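Local coordinates for protein toxin Tse2 (Pseudomonas aeruginosa, PDB 5AKO) that is secreted by the H1 type VI secretion system into recipient cells, where it likely acts as a NAD-dependent cytotoxin, at residues 98-103 with 144-149; 126-131 with 155-160. All coordinates share one frame; numbering follows the deposited sequence.

Contact 1: residues 98-103 with 144-149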
# COMPACT_ATOMS: atom_id res chain seq x y z
N GLY C 98 -12.89 -9.79 -3.78
CA GLY C 98 -13.21 -10.00 -2.38
C GLY C 98 -14.30 -11.04 -2.20
O GLY C 98 -14.73 -11.69 -3.14
N GLY C 99 -14.79 -11.15 -0.99
CA GLY C 99 -15.81 -12.17 -0.69
C GLY C 99 -15.84 -12.47 0.82
O GLY C 99 -15.38 -11.66 1.62
N THR C 100 -16.44 -13.59 1.19
CA THR C 100 -16.59 -13.95 2.57
C THR C 100 -15.39 -14.78 3.03
O THR C 100 -15.07 -15.77 2.41
CB THR C 100 -17.85 -14.81 2.78
OG1 THR C 100 -19.01 -14.08 2.36
CG2 THR C 100 -17.99 -15.17 4.23
N SER C 101 -14.80 -14.39 4.16
CA SER C 101 -13.64 -15.05 4.75
C SER C 101 -14.00 -16.25 5.57
O SER C 101 -14.83 -16.15 6.48
CB SER C 101 -12.89 -14.10 5.65
OG SER C 101 -12.21 -13.10 4.90
N VAL C 102 -13.36 -17.39 5.27
CA VAL C 102 -13.38 -18.54 6.15
C VAL C 102 -11.97 -19.13 6.27
O VAL C 102 -11.10 -18.78 5.48
CB VAL C 102 -14.35 -19.60 5.67
CG1 VAL C 102 -15.77 -19.09 5.76
CG2 VAL C 102 -14.02 -20.05 4.26
N PHE C 103 -11.76 -20.00 7.26
CA PHE C 103 -10.44 -20.59 7.49
C PHE C 103 -10.58 -22.10 7.62
O PHE C 103 -11.69 -22.62 7.76
CB PHE C 103 -9.87 -20.05 8.78
CG PHE C 103 -9.59 -18.60 8.74
CD1 PHE C 103 -8.41 -18.13 8.20
CD2 PHE C 103 -10.52 -17.71 9.21
CE1 PHE C 103 -8.13 -16.79 8.14
CE2 PHE C 103 -10.24 -16.36 9.19
CZ PHE C 103 -9.04 -15.91 8.66
N TYR C 144 -9.53 -18.71 3.06
CA TYR C 144 -10.29 -19.04 1.88
C TYR C 144 -11.37 -17.98 1.66
O TYR C 144 -11.82 -17.34 2.62
CB TYR C 144 -10.95 -20.39 2.02
CG TYR C 144 -10.05 -21.63 1.95
CD1 TYR C 144 -9.29 -22.02 3.03
CD2 TYR C 144 -10.02 -22.43 0.84
CE1 TYR C 144 -8.50 -23.14 2.99
CE2 TYR C 144 -9.25 -23.56 0.76
CZ TYR C 144 -8.46 -23.90 1.84
OH TYR C 144 -7.66 -25.03 1.82
N THR C 145 -11.82 -17.81 0.39
CA THR C 145 -12.81 -16.79 0.08
C THR C 145 -13.92 -17.37 -0.74
O THR C 145 -13.69 -17.98 -1.76
CB THR C 145 -12.17 -15.62 -0.69
OG1 THR C 145 -11.08 -15.10 0.07
CG2 THR C 145 -13.20 -14.47 -0.92
N ILE C 146 -15.13 -17.25 -0.23
CA ILE C 146 -16.32 -17.63 -0.95
C ILE C 146 -16.69 -16.41 -1.78
O ILE C 146 -16.86 -15.33 -1.24
CB ILE C 146 -17.48 -17.88 -0.01
CG1 ILE C 146 -17.13 -18.93 1.05
CG2 ILE C 146 -18.68 -18.32 -0.82
CD1 ILE C 146 -18.13 -19.07 2.19
N MET C 147 -16.86 -16.57 -3.09
CA MET C 147 -16.96 -15.45 -3.98
C MET C 147 -17.91 -15.83 -5.16
O MET C 147 -18.19 -16.98 -5.39
CB MET C 147 -15.56 -14.98 -4.48
CG MET C 147 -14.99 -15.92 -5.53
SD MET C 147 -13.40 -15.49 -6.16
CE MET C 147 -12.43 -15.01 -4.73
N PRO C 148 -18.43 -14.84 -5.87
CA PRO C 148 -19.20 -15.18 -7.06
C PRO C 148 -18.34 -15.81 -8.19
O PRO C 148 -17.17 -15.46 -8.38
CB PRO C 148 -19.79 -13.83 -7.50
CG PRO C 148 -18.96 -12.79 -6.83
CD PRO C 148 -18.55 -13.41 -5.52
N ALA C 149 -18.92 -16.77 -8.90
CA ALA C 149 -18.20 -17.41 -10.00
C ALA C 149 -18.44 -16.66 -11.30
O ALA C 149 -17.78 -16.91 -12.28
CB ALA C 149 -18.64 -18.87 -10.15
O HOH W 1 -19.11 -13.44 -0.52
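Val102 sets CG1 anti to its carbonyl carbon (chi1 -67°), which leaves CG2 between the backbone N and that carbon, and from there the methyl meets Tyr144 CB at 3.8 Å, the two side chains crossing at about a right angle. Thr145 projects from the opposite face of the sheet; its CG2 lies anti to the backbone N, with OG1 beside that N, and the methyl comes to 3.5 Å from Gly99 CA. The pairing is a worked example of an antiparallel ladder. Thr100 with Ile146 and Val102 with Tyr144 are hydrogen-bonded pairs, and Ser101 with Thr145 is the non-hydrogen-bonded pair between them. Val102 N reaches Tyr144 O at 3.1 Å in a nearly straight bond (174° at the hydrogen). Thr100 N donates to Ile146 O at 3.0 Å, and a water donates to that same oxygen and to Thr100 OG1, bridging backbone and side chain. Thr100 OG1 is also hydrogen-bonded to Leu66 O. Beyond the Thr100-Ile146 pair, Gly99, with no side chain, lets its CA come 3.4 Å from Ile146 O in a CH...O contact. On the other edge of strand 141-148 runs strand 128-136, whose Asp133 OD2 is hydrogen-bonded to Thr145 OG1. Above the Thr100, Val102, Tyr144 and Ile146 face, strand 33-37 meets Val102 and Tyr144, while Leu161 and Phe164 of helix 154-176 pack on Ile146.

Contact 2: residues 126-131 with 155-160; sequences PDLKVK and EVLMGQ
Leu128 and Leu157 meet where helix 154-176 packs on the antiparallel sheet, at the start of strand 128-136, an example of a helix packed against the face of an antiparallel sheet. This is the tight, buried part. Leu128 CD2 lies 3.6 Å from Leu157 CD1, the two side chains crossing at about a right angle. Leu157 sets out with CG anti to its backbone N (chi1 173°), which brings one methyl down to the strand although the residue does not face it directly. The other methyl of Leu128, CD1, rests 3.7 Å from Gln160 CB, and the two side chains run alongside each other with opposite headings. Leu161, the next residue of the helix, extends the apolar patch under Leu128. Toward the preceding loop the contact turns polar and more open: Pro126 is exposed, and its CG comes no nearer than 4.0 Å to Gln160 OE1. Here a single hydrogen bond does the joining. The Gln160 chain bends at chi2 (-93°), and its amide oxygen turns to the backbone of Asp127. Asp127 N donates to OE1 at 3.1 Å, approaching almost straight along the amide C=O, 177° at the oxygen.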
# COMPACT_ATOMS: atom_id res chain seq x y z
N PRO C 126 -24.42 -23.25 -7.22
CA PRO C 126 -23.95 -23.27 -8.60
C PRO C 126 -23.17 -22.06 -9.08
O PRO C 126 -22.24 -22.22 -9.89
CB PRO C 126 -25.25 -23.43 -9.44
CG PRO C 126 -26.38 -23.15 -8.50
CD PRO C 126 -25.86 -23.60 -7.15
N ASP C 127 -23.52 -20.87 -8.65
CA ASP C 127 -22.80 -19.68 -9.15
C ASP C 127 -21.76 -19.08 -8.17
O ASP C 127 -21.32 -17.95 -8.36
CB ASP C 127 -23.82 -18.61 -9.57
CG ASP C 127 -24.59 -19.00 -10.81
OD1 ASP C 127 -23.92 -19.41 -11.80
OD2 ASP C 127 -25.84 -18.87 -10.79
N LEU C 128 -21.35 -19.86 -7.18
CA LEU C 128 -20.34 -19.43 -6.23
C LEU C 128 -19.16 -20.31 -6.39
O LEU C 128 -19.24 -21.39 -7.00
CB LEU C 128 -20.85 -19.57 -4.82
CG LEU C 128 -22.00 -18.66 -4.38
CD1 LEU C 128 -22.27 -18.85 -2.90
CD2 LEU C 128 -21.72 -17.20 -4.66
N LYS C 129 -18.03 -19.85 -5.87
CA LYS C 129 -16.84 -20.69 -5.78
C LYS C 129 -16.07 -20.28 -4.56
O LYS C 129 -16.32 -19.21 -4.01
CB LYS C 129 -16.00 -20.60 -7.04
CG LYS C 129 -15.39 -19.24 -7.32
CD LYS C 129 -14.89 -19.13 -8.76
CE LYS C 129 -14.11 -17.85 -8.98
NZ LYS C 129 -13.57 -17.78 -10.36
N VAL C 130 -15.15 -21.15 -4.16
CA VAL C 130 -14.38 -21.00 -2.94
C VAL C 130 -12.95 -21.05 -3.34
O VAL C 130 -12.50 -22.05 -3.85
CB VAL C 130 -14.68 -22.15 -1.98
CG1 VAL C 130 -13.88 -22.02 -0.69
CG2 VAL C 130 -16.17 -22.19 -1.69
N LYS C 131 -12.24 -19.97 -3.09
CA LYS C 131 -10.86 -19.78 -3.50
C LYS C 131 -9.92 -19.99 -2.35
O LYS C 131 -10.10 -19.39 -1.29
CB LYS C 131 -10.68 -18.35 -4.01
CG LYS C 131 -9.24 -17.95 -4.30
CD LYS C 131 -9.19 -16.52 -4.81
CE LYS C 131 -7.79 -16.07 -5.20
NZ LYS C 131 -7.19 -17.02 -6.16
N GLU C 155 -28.46 -9.21 -4.63
CA GLU C 155 -29.56 -10.08 -4.17
C GLU C 155 -29.30 -11.54 -4.54
O GLU C 155 -29.50 -12.42 -3.74
CB GLU C 155 -30.91 -9.60 -4.76
CG GLU C 155 -31.16 -8.08 -4.67
CD GLU C 155 -30.74 -7.29 -5.93
OE1 GLU C 155 -31.49 -7.32 -6.95
OE2 GLU C 155 -29.67 -6.63 -5.91
N VAL C 156 -28.83 -11.77 -5.76
CA VAL C 156 -28.53 -13.10 -6.22
C VAL C 156 -27.42 -13.73 -5.37
O VAL C 156 -27.52 -14.91 -4.98
CB VAL C 156 -28.14 -13.10 -7.72
CG1 VAL C 156 -27.63 -14.48 -8.16
CG2 VAL C 156 -29.33 -12.66 -8.58
N LEU C 157 -26.39 -12.94 -5.07
CA LEU C 157 -25.24 -13.39 -4.25
C LEU C 157 -25.67 -13.74 -2.85
O LEU C 157 -25.32 -14.80 -2.35
CB LEU C 157 -24.17 -12.29 -4.20
CG LEU C 157 -22.96 -12.50 -3.26
CD1 LEU C 157 -22.22 -13.82 -3.54
CD2 LEU C 157 -21.99 -11.34 -3.38
N MET C 158 -26.42 -12.84 -2.22
CA MET C 158 -26.98 -13.10 -0.89
C MET C 158 -27.79 -14.39 -0.93
O MET C 158 -27.67 -15.24 -0.01
CB MET C 158 -27.84 -11.93 -0.42
CG MET C 158 -27.07 -10.68 -0.05
SD MET C 158 -28.06 -9.19 0.19
CE MET C 158 -28.66 -9.36 1.87
N GLY C 159 -28.59 -14.57 -1.98
CA GLY C 159 -29.44 -15.76 -2.09
C GLY C 159 -28.60 -17.02 -2.08
O GLY C 159 -28.91 -18.00 -1.36
N GLN C 160 -27.52 -17.00 -2.85
CA GLN C 160 -26.68 -18.17 -2.95
C GLN C 160 -25.98 -18.43 -1.64
O GLN C 160 -25.82 -19.58 -1.23
CB GLN C 160 -25.71 -18.04 -4.08
CG GLN C 160 -26.37 -17.82 -5.43
CD GLN C 160 -26.60 -19.09 -6.15
OE1 GLN C 160 -25.69 -19.62 -6.83
NE2 GLN C 160 -27.78 -19.65 -5.96

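How the contacts relate
Contact 1 and contact 2 lie about 9 Å apart, centre to centre, and both reach the same sheet, in which strand 141-148 stands between strands 128-136 and 100-103. Along the chain the four segments alternate: 98-103, 126-131, 144-149, 155-160. Strand 141-148 thus pairs with an earlier strand in contact 1, and the helix that follows it packs back on strand 128-136 in contact 2. The two meet directly, Lys131 N lying 2.8 Å from Thr145 O and Ala149 N 2.7 Å from Asp127 O, both probable hydrogen bonds. Sheet pairing and helix packing therefore interlock within the ADP-ribosyltransferase-like family region of the toxin.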